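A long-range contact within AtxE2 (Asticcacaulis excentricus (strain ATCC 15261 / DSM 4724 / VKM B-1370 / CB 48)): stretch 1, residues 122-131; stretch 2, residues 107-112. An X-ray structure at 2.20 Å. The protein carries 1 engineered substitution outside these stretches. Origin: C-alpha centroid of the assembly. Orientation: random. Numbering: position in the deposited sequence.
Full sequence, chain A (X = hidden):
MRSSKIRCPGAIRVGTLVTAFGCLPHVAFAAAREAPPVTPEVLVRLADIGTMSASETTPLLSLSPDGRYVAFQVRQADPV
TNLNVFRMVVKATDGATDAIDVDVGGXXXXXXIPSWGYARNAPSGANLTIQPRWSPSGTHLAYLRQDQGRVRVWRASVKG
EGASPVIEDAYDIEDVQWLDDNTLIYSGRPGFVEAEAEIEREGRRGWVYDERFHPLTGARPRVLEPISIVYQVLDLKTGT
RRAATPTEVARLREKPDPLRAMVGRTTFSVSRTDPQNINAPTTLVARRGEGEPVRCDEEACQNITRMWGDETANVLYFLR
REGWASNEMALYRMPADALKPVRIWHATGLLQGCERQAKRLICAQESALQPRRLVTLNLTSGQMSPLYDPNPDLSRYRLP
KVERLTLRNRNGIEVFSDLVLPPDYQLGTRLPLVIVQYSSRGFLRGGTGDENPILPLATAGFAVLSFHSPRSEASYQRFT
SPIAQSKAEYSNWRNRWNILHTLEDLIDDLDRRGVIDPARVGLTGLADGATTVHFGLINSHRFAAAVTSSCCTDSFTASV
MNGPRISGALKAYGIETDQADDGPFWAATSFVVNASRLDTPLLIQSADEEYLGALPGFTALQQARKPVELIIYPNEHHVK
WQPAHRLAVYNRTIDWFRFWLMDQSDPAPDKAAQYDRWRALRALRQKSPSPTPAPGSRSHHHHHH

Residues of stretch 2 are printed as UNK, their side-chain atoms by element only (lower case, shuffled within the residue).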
# COMPACT_ATOMS: atom_id res chain seq x y z
N ALA A 122 -3.83 3.15 15.23
CA ALA A 122 -5.01 3.23 14.38
C ALA A 122 -4.76 2.45 13.05
O ALA A 122 -3.67 2.48 12.53
CB ALA A 122 -5.35 4.67 14.09
N PRO A 123 -5.76 1.74 12.54
CA PRO A 123 -5.63 1.05 11.28
C PRO A 123 -5.35 2.01 10.12
O PRO A 123 -5.93 3.08 10.06
CB PRO A 123 -6.98 0.42 11.06
CG PRO A 123 -7.74 0.56 12.31
CD PRO A 123 -7.10 1.61 13.14
N SER A 124 -4.44 1.64 9.22
CA SER A 124 -4.18 2.43 8.05
C SER A 124 -5.46 2.42 7.22
O SER A 124 -5.73 3.35 6.50
CB SER A 124 -3.01 1.86 7.27
OG SER A 124 -3.44 0.62 6.68
N GLY A 125 -6.22 1.32 7.32
CA GLY A 125 -7.40 1.06 6.50
C GLY A 125 -7.19 -0.05 5.47
O GLY A 125 -8.15 -0.51 4.82
N ALA A 126 -5.95 -0.46 5.30
CA ALA A 126 -5.66 -1.54 4.39
C ALA A 126 -6.11 -2.87 5.02
O ALA A 126 -6.03 -3.05 6.22
CB ALA A 126 -4.16 -1.61 4.16
N ASN A 127 -6.54 -3.80 4.18
CA ASN A 127 -6.84 -5.16 4.62
C ASN A 127 -5.65 -6.04 4.88
O ASN A 127 -4.60 -5.97 4.20
CB ASN A 127 -7.76 -5.84 3.57
CG ASN A 127 -7.15 -5.87 2.17
OD1 ASN A 127 -6.55 -4.88 1.67
ND2 ASN A 127 -7.29 -7.00 1.53
N LEU A 128 -5.79 -6.88 5.88
CA LEU A 128 -4.76 -7.89 6.19
C LEU A 128 -4.73 -8.92 5.10
O LEU A 128 -5.78 -9.38 4.67
CB LEU A 128 -5.15 -8.63 7.45
CG LEU A 128 -4.15 -9.64 8.03
CD1 LEU A 128 -2.88 -8.95 8.53
CD2 LEU A 128 -4.79 -10.43 9.16
N THR A 129 -3.54 -9.23 4.62
CA THR A 129 -3.34 -10.31 3.69
C THR A 129 -3.61 -11.64 4.41
O THR A 129 -3.07 -11.91 5.49
CB THR A 129 -1.91 -10.32 3.16
OG1 THR A 129 -1.71 -9.19 2.34
CG2 THR A 129 -1.67 -11.53 2.24
N ILE A 130 -4.49 -12.45 3.85
CA ILE A 130 -4.88 -13.70 4.52
C ILE A 130 -4.11 -14.83 3.81
O ILE A 130 -4.36 -15.14 2.61
CB ILE A 130 -6.39 -13.96 4.41
CG1 ILE A 130 -7.21 -12.79 5.01
CG2 ILE A 130 -6.77 -15.31 5.05
CD1 ILE A 130 -6.95 -12.59 6.49
N GLN A 131 -3.21 -15.43 4.57
CA GLN A 131 -2.47 -16.58 4.09
C GLN A 131 -3.06 -17.87 4.62
O GLN A 131 -3.08 -18.09 5.81
CB GLN A 131 -0.99 -16.51 4.49
CG GLN A 131 -0.19 -17.34 3.47
CD GLN A 131 1.34 -17.39 3.69
OE1 GLN A 131 1.88 -17.06 4.77
NE2 GLN A 131 2.03 -17.82 2.64
N UNK A 107 -15.94 -10.32 7.13
CA UNK A 107 -15.84 -8.88 7.15
C UNK A 107 -14.42 -8.43 6.76
O UNK A 107 -13.45 -9.19 6.89
o UNK A 107 -18.94 -7.75 10.84
c UNK A 107 -16.13 -8.39 8.55
c UNK A 107 -17.80 -8.08 10.45
c UNK A 107 -17.59 -8.43 8.97
o UNK A 107 -16.89 -8.16 11.28
N UNK A 108 -14.31 -7.15 6.37
CA UNK A 108 -13.04 -6.55 6.02
C UNK A 108 -12.21 -6.50 7.27
O UNK A 108 -12.56 -5.84 8.21
c UNK A 108 -10.13 -3.12 5.00
o UNK A 108 -8.93 -2.32 3.10
c UNK A 108 -13.26 -5.18 5.41
c UNK A 108 -10.01 -3.04 3.61
c UNK A 108 -12.00 -4.37 3.41
c UNK A 108 -12.09 -4.49 4.78
c UNK A 108 -10.94 -3.65 2.82
c UNK A 108 -11.16 -3.83 5.56
N UNK A 109 -11.12 -7.25 7.26
CA UNK A 109 -10.24 -7.42 8.41
C UNK A 109 -9.04 -6.47 8.29
O UNK A 109 -8.20 -6.61 7.39
c UNK A 109 -8.09 -8.66 10.36
c UNK A 109 -8.98 -10.86 9.75
c UNK A 109 -9.80 -8.87 8.51
c UNK A 109 -9.31 -9.39 9.84
N UNK A 110 -8.96 -5.49 9.17
CA UNK A 110 -7.94 -4.48 9.04
C UNK A 110 -6.55 -5.03 9.39
O UNK A 110 -6.40 -5.76 10.35
c UNK A 110 -8.25 -3.30 9.94
c UNK A 110 -9.35 -1.81 8.26
c UNK A 110 -9.40 -2.48 9.46
c UNK A 110 -11.65 -1.64 9.78
c UNK A 110 -10.43 -1.07 7.78
c UNK A 110 -11.57 -0.99 8.54
c UNK A 110 -10.57 -2.37 10.24
N UNK A 111 -5.55 -4.58 8.66
CA UNK A 111 -4.17 -4.83 9.04
C UNK A 111 -3.82 -3.87 10.15
O UNK A 111 -3.88 -2.67 9.95
c UNK A 111 0.35 -5.36 7.43
c UNK A 111 1.44 -5.11 5.35
c UNK A 111 -0.89 -4.53 5.55
c UNK A 111 -1.19 -5.45 9.05
n UNK A 111 0.13 -5.68 8.75
c UNK A 111 -3.28 -4.56 7.82
c UNK A 111 -1.84 -4.97 7.94
c UNK A 111 -0.86 -4.92 6.89
c UNK A 111 0.26 -4.62 4.79
c UNK A 111 1.50 -5.51 6.66
N UNK A 112 -3.50 -4.37 11.33
CA UNK A 112 -3.11 -3.51 12.43
C UNK A 112 -1.82 -4.00 13.00
O UNK A 112 -1.51 -5.17 12.91
c UNK A 112 -4.16 -3.47 13.62
c UNK A 112 -5.47 -2.86 13.15
o UNK A 112 -4.39 -4.77 14.16
O HOH W 1 -5.71 -1.34 8.51
O HOH W 2 -2.14 -0.67 9.43

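Position 107 has five side-chain atoms, three carbons and two oxygens. The chain is unbranched until the third carbon, which carries both oxygens. Two oxygens and no nitrogen on the last carbon make a carboxylate, not an amide. This is a carboxylate on a two-carbon arm, so the residue is Glu107. It is out of reach of stretch 1.

Position 108 has one carbon, then a ring of six carbons bearing one oxygen. The oxygen lies 2.6 Å from Gly125 O. A six-carbon ring with a hydroxyl is a phenol, so this is Tyr108. Tyr108 OH donates a hydrogen bond to Gly125 O, which lies at the ring edge. Asn127 CB sits over one face, 4.0 Å from the ring centroid, in a CH-pi contact.

Position 109 has four carbons, forked at the second. There is no ring and no heteroatom. Its side chain meets those of Leu128 and Ile130. A fork at the second carbon means leucine rather than isoleucine, whose fork is at the first: Leu109. Leu109 CD2 is 3.9 Å from Leu128 CD2, and Leu109 CD1 is 4.2 Å from Ile130 CD1.

Position 110 has one carbon and a ring of six carbons, with no oxygen. Its CB is 4.1 Å from Pro123 CB. The bare ring makes it Phe110. The CA-to-CB bond points away overall, yet Phe110 CE1 still comes within 3.8 Å of Gly125 O, which lies near the ring plane.

Position 111 has one carbon, then fused five- and six-membered rings holding eight carbons and one nitrogen. Its CB is 4.1 Å from Asn127 C, and the side chain also meets that of Leu128. This is an indole, so the residue is Trp111. Trp111 CD1 lies 3.9 Å from Leu128 CD1, while the end of the side chain leads away.

Position 112 has one carbon carrying one oxygen and one carbon. Its methyl carbon meets the side chain of Pro123. That fork is threonine: Thr112. Thr112 CG2 is 4.2 Å from Pro123 CB.

The contact is held by backbone pairing at a single bridge, Asn127 with Phe110. Leu128 N donates to Leu109 O at 2.9 Å, and Trp111 N donates to Ala126 O at 2.9 Å. Both bonds are nearly straight. Water 1 extends the link, donating to Trp111 O and Ala126 O and accepting from Gly125 N. Water 2 joins Trp111 O to Ser124 N. Apolar contacts add to these bonds: Pro123 with Phe110, Leu128 with Leu109 and Trp111, and Ile130 with Leu109.

Stretch 2, residues 107-112: EYLFWT
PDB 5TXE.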